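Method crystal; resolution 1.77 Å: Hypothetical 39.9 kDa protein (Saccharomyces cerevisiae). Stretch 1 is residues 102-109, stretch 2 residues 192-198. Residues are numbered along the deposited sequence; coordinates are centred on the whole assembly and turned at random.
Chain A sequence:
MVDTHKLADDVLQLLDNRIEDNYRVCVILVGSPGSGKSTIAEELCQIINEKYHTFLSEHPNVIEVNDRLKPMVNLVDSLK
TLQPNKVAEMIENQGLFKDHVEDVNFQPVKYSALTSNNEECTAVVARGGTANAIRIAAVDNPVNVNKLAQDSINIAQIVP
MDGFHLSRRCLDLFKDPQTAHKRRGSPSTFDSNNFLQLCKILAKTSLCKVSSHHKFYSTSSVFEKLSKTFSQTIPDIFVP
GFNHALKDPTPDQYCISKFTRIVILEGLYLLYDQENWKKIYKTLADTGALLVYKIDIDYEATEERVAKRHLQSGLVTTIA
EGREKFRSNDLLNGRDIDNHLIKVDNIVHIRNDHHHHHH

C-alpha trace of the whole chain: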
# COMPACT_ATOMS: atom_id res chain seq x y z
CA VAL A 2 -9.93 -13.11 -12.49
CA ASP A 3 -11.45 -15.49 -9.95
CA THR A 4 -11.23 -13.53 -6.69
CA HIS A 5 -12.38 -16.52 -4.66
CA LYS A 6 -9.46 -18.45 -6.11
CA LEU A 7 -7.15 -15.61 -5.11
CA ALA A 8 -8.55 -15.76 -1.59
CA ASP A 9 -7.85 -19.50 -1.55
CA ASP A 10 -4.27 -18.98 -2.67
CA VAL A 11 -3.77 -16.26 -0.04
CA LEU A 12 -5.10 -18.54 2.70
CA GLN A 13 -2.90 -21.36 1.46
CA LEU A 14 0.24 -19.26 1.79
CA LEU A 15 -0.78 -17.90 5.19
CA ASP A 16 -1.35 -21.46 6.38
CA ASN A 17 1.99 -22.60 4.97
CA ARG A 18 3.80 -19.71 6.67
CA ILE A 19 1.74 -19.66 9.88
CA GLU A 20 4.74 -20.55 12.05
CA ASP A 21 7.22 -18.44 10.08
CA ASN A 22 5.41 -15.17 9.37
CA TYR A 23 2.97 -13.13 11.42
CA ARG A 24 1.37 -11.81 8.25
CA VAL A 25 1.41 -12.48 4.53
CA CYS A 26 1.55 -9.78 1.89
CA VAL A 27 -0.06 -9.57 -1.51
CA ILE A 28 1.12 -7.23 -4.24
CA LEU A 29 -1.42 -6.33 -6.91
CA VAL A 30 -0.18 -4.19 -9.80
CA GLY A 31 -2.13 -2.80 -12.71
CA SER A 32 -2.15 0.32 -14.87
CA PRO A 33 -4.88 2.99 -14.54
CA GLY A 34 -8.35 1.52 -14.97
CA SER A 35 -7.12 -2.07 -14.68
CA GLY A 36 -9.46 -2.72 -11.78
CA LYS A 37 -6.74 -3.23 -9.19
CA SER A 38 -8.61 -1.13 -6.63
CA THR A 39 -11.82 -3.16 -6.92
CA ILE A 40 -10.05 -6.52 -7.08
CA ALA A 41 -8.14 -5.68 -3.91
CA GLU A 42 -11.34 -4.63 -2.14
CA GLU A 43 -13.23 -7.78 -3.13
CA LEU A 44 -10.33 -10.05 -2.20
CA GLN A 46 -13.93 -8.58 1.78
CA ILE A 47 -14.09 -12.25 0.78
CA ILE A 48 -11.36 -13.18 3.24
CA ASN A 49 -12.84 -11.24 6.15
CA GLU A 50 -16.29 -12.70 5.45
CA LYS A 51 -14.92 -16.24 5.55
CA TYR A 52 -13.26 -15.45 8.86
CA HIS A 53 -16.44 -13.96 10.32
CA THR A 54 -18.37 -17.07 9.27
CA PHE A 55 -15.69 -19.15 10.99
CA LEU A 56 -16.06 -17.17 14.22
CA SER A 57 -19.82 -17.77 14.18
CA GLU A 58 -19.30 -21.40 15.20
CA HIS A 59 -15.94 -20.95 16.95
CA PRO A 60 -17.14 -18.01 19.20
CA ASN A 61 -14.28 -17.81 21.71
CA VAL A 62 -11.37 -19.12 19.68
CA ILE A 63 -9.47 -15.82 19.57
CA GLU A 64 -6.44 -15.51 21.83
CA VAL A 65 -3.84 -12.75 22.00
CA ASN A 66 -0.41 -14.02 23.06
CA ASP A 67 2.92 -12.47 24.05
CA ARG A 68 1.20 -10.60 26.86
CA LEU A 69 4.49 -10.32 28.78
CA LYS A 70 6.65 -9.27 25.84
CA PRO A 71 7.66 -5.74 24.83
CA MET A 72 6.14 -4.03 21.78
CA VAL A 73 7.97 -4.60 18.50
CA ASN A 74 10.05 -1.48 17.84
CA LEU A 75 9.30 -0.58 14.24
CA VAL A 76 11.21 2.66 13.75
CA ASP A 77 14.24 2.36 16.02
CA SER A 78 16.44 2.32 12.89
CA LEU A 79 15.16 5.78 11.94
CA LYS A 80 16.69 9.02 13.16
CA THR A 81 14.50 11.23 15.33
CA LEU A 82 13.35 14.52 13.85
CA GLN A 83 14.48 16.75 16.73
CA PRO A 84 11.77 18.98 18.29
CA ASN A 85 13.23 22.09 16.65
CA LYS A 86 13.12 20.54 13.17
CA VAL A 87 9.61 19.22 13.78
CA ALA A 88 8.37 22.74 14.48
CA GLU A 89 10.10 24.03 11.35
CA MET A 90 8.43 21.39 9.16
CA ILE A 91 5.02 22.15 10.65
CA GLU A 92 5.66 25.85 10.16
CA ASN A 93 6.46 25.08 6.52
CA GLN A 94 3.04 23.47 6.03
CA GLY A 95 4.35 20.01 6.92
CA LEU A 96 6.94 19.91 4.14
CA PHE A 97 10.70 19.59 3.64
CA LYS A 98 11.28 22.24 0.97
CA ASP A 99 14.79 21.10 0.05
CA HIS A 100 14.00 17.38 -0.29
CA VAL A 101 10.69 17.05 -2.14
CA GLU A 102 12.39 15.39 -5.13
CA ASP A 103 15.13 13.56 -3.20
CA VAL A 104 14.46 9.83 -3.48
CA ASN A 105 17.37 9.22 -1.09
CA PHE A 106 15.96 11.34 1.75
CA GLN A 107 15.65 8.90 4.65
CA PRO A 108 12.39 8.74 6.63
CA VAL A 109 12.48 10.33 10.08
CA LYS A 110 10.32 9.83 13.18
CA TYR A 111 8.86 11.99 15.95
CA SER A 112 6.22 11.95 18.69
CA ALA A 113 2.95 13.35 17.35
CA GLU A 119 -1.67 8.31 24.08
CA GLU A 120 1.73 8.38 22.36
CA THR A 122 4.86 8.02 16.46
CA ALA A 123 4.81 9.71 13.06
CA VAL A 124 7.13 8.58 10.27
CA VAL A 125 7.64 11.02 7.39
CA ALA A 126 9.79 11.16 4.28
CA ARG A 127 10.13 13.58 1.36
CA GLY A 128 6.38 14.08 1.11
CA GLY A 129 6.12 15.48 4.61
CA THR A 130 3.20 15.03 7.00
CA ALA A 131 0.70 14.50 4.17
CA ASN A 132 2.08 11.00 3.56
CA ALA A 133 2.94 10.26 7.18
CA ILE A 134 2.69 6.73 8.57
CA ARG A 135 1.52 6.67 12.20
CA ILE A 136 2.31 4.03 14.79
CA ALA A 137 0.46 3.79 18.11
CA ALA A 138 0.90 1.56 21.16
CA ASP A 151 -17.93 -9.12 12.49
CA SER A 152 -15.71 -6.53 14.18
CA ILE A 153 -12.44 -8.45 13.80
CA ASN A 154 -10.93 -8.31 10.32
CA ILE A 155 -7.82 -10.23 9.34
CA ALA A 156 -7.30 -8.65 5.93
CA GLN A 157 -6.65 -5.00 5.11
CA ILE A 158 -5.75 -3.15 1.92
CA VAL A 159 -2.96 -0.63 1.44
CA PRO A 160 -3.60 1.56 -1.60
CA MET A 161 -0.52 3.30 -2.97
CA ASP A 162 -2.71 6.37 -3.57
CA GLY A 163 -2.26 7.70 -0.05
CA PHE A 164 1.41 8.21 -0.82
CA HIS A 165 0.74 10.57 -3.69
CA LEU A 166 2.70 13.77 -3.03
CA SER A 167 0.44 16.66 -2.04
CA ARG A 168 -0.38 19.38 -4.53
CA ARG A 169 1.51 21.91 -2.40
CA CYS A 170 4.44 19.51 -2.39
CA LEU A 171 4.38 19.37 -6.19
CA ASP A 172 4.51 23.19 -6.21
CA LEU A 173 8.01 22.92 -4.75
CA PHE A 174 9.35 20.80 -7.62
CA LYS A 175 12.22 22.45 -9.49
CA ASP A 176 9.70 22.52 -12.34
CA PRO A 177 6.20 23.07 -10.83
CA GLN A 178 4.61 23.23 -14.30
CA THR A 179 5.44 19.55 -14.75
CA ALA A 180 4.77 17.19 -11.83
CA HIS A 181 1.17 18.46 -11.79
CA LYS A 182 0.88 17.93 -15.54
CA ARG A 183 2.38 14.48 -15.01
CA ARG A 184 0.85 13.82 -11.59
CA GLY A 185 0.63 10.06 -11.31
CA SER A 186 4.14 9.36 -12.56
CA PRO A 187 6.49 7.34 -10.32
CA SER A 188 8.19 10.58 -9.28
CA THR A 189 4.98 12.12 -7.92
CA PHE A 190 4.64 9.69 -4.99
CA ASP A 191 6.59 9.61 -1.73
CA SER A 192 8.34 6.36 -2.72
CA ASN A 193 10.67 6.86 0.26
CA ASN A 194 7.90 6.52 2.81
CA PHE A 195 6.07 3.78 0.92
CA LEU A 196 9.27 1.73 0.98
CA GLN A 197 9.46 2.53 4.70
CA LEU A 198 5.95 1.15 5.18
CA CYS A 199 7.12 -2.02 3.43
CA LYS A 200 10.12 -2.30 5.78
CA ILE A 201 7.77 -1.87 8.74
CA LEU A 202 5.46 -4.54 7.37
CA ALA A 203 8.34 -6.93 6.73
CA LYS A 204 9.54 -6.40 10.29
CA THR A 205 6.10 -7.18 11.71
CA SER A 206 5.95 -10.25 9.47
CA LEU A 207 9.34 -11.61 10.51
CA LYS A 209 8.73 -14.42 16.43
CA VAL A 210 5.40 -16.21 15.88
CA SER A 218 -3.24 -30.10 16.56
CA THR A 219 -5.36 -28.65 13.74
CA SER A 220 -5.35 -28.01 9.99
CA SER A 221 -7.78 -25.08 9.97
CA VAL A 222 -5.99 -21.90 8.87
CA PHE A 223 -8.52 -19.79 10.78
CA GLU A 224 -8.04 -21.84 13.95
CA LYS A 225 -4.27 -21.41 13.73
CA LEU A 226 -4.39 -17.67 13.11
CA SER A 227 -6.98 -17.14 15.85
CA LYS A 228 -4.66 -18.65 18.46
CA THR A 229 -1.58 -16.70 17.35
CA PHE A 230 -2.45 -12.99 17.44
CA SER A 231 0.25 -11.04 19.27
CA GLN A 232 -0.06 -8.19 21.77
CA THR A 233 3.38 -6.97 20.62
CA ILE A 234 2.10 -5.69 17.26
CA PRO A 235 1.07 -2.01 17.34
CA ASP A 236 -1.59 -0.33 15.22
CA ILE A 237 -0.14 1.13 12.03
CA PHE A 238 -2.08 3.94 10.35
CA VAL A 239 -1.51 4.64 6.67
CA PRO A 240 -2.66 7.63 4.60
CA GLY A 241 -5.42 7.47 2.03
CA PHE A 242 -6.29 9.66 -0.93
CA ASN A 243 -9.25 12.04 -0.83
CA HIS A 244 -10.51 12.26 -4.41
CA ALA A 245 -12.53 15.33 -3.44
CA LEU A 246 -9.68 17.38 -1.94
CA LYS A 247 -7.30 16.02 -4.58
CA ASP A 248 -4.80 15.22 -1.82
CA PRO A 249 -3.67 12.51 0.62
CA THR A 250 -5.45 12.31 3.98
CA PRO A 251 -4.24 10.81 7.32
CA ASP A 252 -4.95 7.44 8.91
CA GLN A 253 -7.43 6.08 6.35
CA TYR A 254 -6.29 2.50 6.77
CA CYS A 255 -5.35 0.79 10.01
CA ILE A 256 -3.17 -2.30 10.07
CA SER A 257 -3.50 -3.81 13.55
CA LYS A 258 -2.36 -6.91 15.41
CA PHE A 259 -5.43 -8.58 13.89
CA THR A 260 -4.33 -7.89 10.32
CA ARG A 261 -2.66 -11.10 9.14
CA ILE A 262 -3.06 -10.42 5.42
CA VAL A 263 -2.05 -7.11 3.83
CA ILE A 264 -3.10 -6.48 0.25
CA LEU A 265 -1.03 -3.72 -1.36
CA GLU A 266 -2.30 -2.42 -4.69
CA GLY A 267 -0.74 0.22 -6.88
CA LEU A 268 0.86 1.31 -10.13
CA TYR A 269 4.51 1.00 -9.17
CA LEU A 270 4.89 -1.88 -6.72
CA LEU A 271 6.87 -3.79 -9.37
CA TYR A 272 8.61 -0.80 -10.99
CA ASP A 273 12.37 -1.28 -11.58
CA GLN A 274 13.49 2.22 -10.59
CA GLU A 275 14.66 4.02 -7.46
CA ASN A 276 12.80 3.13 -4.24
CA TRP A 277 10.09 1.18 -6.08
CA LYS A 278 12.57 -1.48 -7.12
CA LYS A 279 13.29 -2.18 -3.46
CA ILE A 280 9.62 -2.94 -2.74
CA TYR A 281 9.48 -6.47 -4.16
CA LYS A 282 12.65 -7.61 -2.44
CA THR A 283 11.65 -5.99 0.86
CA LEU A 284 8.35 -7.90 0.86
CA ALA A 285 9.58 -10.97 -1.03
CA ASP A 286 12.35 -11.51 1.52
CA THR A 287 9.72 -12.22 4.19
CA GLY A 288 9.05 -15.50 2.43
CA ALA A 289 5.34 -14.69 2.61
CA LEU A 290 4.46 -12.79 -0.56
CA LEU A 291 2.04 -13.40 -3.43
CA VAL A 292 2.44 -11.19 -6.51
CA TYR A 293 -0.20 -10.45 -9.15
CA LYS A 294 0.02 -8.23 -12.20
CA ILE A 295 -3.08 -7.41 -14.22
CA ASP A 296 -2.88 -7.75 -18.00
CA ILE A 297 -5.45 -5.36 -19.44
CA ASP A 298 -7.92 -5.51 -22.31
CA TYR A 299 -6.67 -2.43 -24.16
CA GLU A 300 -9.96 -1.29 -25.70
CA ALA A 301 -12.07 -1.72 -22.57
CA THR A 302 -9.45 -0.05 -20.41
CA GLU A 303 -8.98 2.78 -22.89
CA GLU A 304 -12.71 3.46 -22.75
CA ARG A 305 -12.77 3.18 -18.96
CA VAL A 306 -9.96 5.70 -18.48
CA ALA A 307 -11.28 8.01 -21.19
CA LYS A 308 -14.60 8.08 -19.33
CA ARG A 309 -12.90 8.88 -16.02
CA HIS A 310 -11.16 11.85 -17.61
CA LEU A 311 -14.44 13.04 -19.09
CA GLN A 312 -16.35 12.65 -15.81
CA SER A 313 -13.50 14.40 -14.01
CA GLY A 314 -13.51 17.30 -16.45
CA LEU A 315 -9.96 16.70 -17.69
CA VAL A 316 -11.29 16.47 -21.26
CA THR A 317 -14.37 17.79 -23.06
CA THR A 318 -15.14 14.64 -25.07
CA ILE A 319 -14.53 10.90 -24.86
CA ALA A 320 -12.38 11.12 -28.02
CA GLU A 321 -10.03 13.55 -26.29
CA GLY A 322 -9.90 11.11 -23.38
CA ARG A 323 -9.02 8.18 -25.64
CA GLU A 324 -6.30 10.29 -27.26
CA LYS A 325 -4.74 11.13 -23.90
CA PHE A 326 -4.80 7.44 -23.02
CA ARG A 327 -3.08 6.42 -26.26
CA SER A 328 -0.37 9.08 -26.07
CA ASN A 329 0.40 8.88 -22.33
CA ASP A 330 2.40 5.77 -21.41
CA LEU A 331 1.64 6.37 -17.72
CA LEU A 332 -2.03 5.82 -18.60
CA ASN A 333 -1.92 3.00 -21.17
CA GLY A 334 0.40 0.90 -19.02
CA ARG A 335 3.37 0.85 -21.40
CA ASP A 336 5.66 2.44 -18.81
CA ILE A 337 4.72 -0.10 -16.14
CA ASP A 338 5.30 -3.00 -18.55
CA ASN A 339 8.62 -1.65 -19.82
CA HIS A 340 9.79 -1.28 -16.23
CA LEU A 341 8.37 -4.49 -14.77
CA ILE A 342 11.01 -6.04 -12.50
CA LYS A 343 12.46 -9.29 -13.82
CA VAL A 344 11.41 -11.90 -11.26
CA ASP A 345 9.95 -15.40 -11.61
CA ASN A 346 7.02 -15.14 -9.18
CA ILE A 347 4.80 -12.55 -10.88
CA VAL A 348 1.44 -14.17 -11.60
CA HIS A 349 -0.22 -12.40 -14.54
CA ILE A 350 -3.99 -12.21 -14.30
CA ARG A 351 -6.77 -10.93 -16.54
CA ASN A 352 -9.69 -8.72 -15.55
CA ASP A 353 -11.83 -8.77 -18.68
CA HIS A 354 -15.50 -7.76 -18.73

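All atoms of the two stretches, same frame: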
# COMPACT_ATOMS: atom_id res chain seq x y z
N GLU A 102 12.09 16.23 -3.97
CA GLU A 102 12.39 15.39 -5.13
C GLU A 102 13.58 14.47 -4.85
O GLU A 102 14.11 13.83 -5.77
CB GLU A 102 12.70 16.26 -6.35
CG GLU A 102 11.58 17.21 -6.74
CD GLU A 102 11.91 18.04 -7.97
OE1 GLU A 102 11.93 17.48 -9.09
OE2 GLU A 102 12.16 19.25 -7.82
N ASP A 103 13.99 14.39 -3.59
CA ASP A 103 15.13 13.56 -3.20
C ASP A 103 14.70 12.14 -2.81
O ASP A 103 14.26 11.90 -1.68
CB ASP A 103 15.85 14.24 -2.03
CG ASP A 103 17.07 13.48 -1.57
OD1 ASP A 103 17.43 12.46 -2.21
OD2 ASP A 103 17.68 13.91 -0.57
N VAL A 104 14.85 11.21 -3.74
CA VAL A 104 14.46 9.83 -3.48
C VAL A 104 15.33 9.15 -2.43
O VAL A 104 14.98 8.09 -1.92
CB VAL A 104 14.48 8.97 -4.77
CG1 VAL A 104 13.53 9.57 -5.79
CG2 VAL A 104 15.90 8.87 -5.33
N ASN A 105 16.46 9.78 -2.09
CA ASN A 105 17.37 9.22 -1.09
C ASN A 105 17.19 9.83 0.31
O ASN A 105 17.93 9.48 1.23
CB ASN A 105 18.83 9.39 -1.52
CG ASN A 105 19.35 8.19 -2.30
OD1 ASN A 105 20.56 8.08 -2.55
ND2 ASN A 105 18.45 7.30 -2.69
N PHE A 106 16.23 10.73 0.45
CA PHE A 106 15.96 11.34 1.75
C PHE A 106 15.41 10.24 2.65
O PHE A 106 14.39 9.63 2.33
CB PHE A 106 14.91 12.45 1.61
CG PHE A 106 14.53 13.10 2.91
CD1 PHE A 106 15.42 13.94 3.58
CD2 PHE A 106 13.27 12.89 3.47
CE1 PHE A 106 15.06 14.57 4.77
CE2 PHE A 106 12.90 13.51 4.66
CZ PHE A 106 13.79 14.35 5.31
N GLN A 107 16.10 9.96 3.75
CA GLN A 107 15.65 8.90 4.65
C GLN A 107 14.50 9.35 5.54
O GLN A 107 14.45 10.49 5.99
CB GLN A 107 16.81 8.40 5.52
CG GLN A 107 17.87 7.63 4.74
CD GLN A 107 17.30 6.43 4.01
OE1 GLN A 107 16.79 5.49 4.62
NE2 GLN A 107 17.38 6.46 2.68
N PRO A 108 13.54 8.44 5.78
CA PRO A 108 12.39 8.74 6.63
C PRO A 108 12.86 9.06 8.04
O PRO A 108 13.87 8.52 8.50
CB PRO A 108 11.58 7.45 6.59
CG PRO A 108 11.93 6.87 5.25
CD PRO A 108 13.41 7.11 5.16
N VAL A 109 12.14 9.95 8.71
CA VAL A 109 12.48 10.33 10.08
C VAL A 109 11.23 10.16 10.94
O VAL A 109 10.10 10.16 10.43
CB VAL A 109 13.00 11.78 10.15
CG1 VAL A 109 14.30 11.90 9.37
CG2 VAL A 109 11.97 12.75 9.59
N SER A 192 7.85 7.74 -2.65
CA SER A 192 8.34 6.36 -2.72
C SER A 192 9.18 6.01 -1.50
O SER A 192 9.23 4.85 -1.09
CB SER A 192 9.17 6.15 -3.99
OG SER A 192 10.31 6.98 -3.99
N ASN A 193 9.83 7.02 -0.93
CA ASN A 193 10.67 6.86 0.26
C ASN A 193 9.85 6.29 1.42
O ASN A 193 10.23 5.30 2.05
CB ASN A 193 11.23 8.22 0.73
CG ASN A 193 11.89 9.03 -0.38
OD1 ASN A 193 11.47 8.99 -1.53
ND2 ASN A 193 12.90 9.82 -0.02
N ASN A 194 8.74 6.95 1.71
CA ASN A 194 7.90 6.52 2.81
C ASN A 194 7.10 5.25 2.51
O ASN A 194 6.77 4.50 3.42
CB ASN A 194 6.95 7.64 3.26
CG ASN A 194 6.90 7.78 4.78
OD1 ASN A 194 5.89 8.22 5.34
ND2 ASN A 194 7.98 7.41 5.44
N PHE A 195 6.79 5.00 1.24
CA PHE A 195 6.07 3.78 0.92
C PHE A 195 7.03 2.61 1.18
O PHE A 195 6.64 1.58 1.73
CB PHE A 195 5.61 3.75 -0.53
CG PHE A 195 4.67 2.62 -0.82
CD1 PHE A 195 3.32 2.74 -0.54
CD2 PHE A 195 5.16 1.40 -1.28
CE1 PHE A 195 2.45 1.66 -0.71
CE2 PHE A 195 4.30 0.31 -1.44
CZ PHE A 195 2.95 0.44 -1.15
N LEU A 196 8.27 2.77 0.76
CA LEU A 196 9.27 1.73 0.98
C LEU A 196 9.40 1.54 2.49
O LEU A 196 9.53 0.41 2.97
CB LEU A 196 10.62 2.14 0.39
CG LEU A 196 11.79 1.19 0.68
CD1 LEU A 196 11.45 -0.20 0.15
CD2 LEU A 196 13.06 1.73 0.01
N GLN A 197 9.35 2.63 3.25
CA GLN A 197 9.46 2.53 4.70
C GLN A 197 8.29 1.74 5.27
O GLN A 197 8.45 0.98 6.22
CB GLN A 197 9.53 3.92 5.34
CG GLN A 197 9.96 3.91 6.80
CD GLN A 197 11.29 3.20 7.03
OE1 GLN A 197 12.23 3.37 6.26
NE2 GLN A 197 11.36 2.41 8.09
N LEU A 198 7.10 1.92 4.70
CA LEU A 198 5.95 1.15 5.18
C LEU A 198 6.23 -0.33 4.91
O LEU A 198 5.93 -1.18 5.74
CB LEU A 198 4.66 1.57 4.46
CG LEU A 198 3.42 0.71 4.74
CD1 LEU A 198 3.08 0.76 6.22
CD2 LEU A 198 2.24 1.21 3.90

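A recurring solution to the problem of holding an irregular loop against a helix is to let one side-chain amide of the helix donate to backbone carbonyls of the loop. The contact between residues 102-109 and 192-198 of this yeast protein is a compact example. The second stretch is helical throughout and continues into later residues; its backbone bonds follow the usual i to i+4 pattern, with Leu196 N donating to Ser192 O at 2.9 Å, Gln197 N to Asn193 O at 3.1 Å and Leu198 N to Asn194 O at 2.9 Å. The first stretch is largely loop, and its defining feature is a type I beta turn from Asp103 to Phe106, closed by a bond from Phe106 N to Asp103 O of 3.1 Å. The two backbones come close at two places: the CA atoms of Val104 and Asn193 lie 6.1 Å apart, and those of Pro108 and Asn194 lie 6.3 Å apart.

The turn is reinforced from within. Asp103, with its side chain in the t rotamer, accepts a hydrogen bond at OD1 from Asn105 N (2.9 Å), a familiar way for an aspartate at the start of a turn to occupy a backbone NH that the turn itself does not use. Farther along, Gln107 NE2 makes a weak hydrogen bond to Asn105 O at 3.4 Å, folding the glutamine side chain back along its own loop.

Asn193 is the centre of the interface. Its CA-to-CB bond points toward the loop, and its m rotamer places ND2 beside the turn. The nitrogen of a side-chain carboxamide carries two hydrogens, and both are used here: Asn193 ND2 donates to Asp103 O at 3.0 Å and to Phe106 O at 2.8 Å, with N-H...acceptor angles of 165° and 157°. The two acceptors belong to the first and last residues of the turn, so a single side chain bridges its ends. Asp103 O thereby accepts twice, from Phe106 N within the turn and from the helix. Proximity alone is not enough: Val104 O is 3.3 Å from Asn193 ND2, but the angle is too poor for a hydrogen bond. The other end of the amide, Asn193 OD1, is satisfied elsewhere in the structure.

Beyond this polar centre the packing is supplied chiefly by Pro108. Pro108 is buried and its CA-to-CB bond points toward the helix; Pro108 CG lies 3.9 Å from Asn193 O and 3.7 Å from Gln197 OE1. These are van der Waals contacts, since a proline ring offers no hydrogen to donate in a conventional bond. Asn193 and Gln197 are one helical turn apart, so the ring meets successive turns of the same helix. Phe106 behaves differently: its CB approaches Asn193 ND2 to 3.7 Å, while the end of its side chain leads away. The contact is small, burying 274 Å² in total, yet the residues that touch are at least 85 apart in sequence.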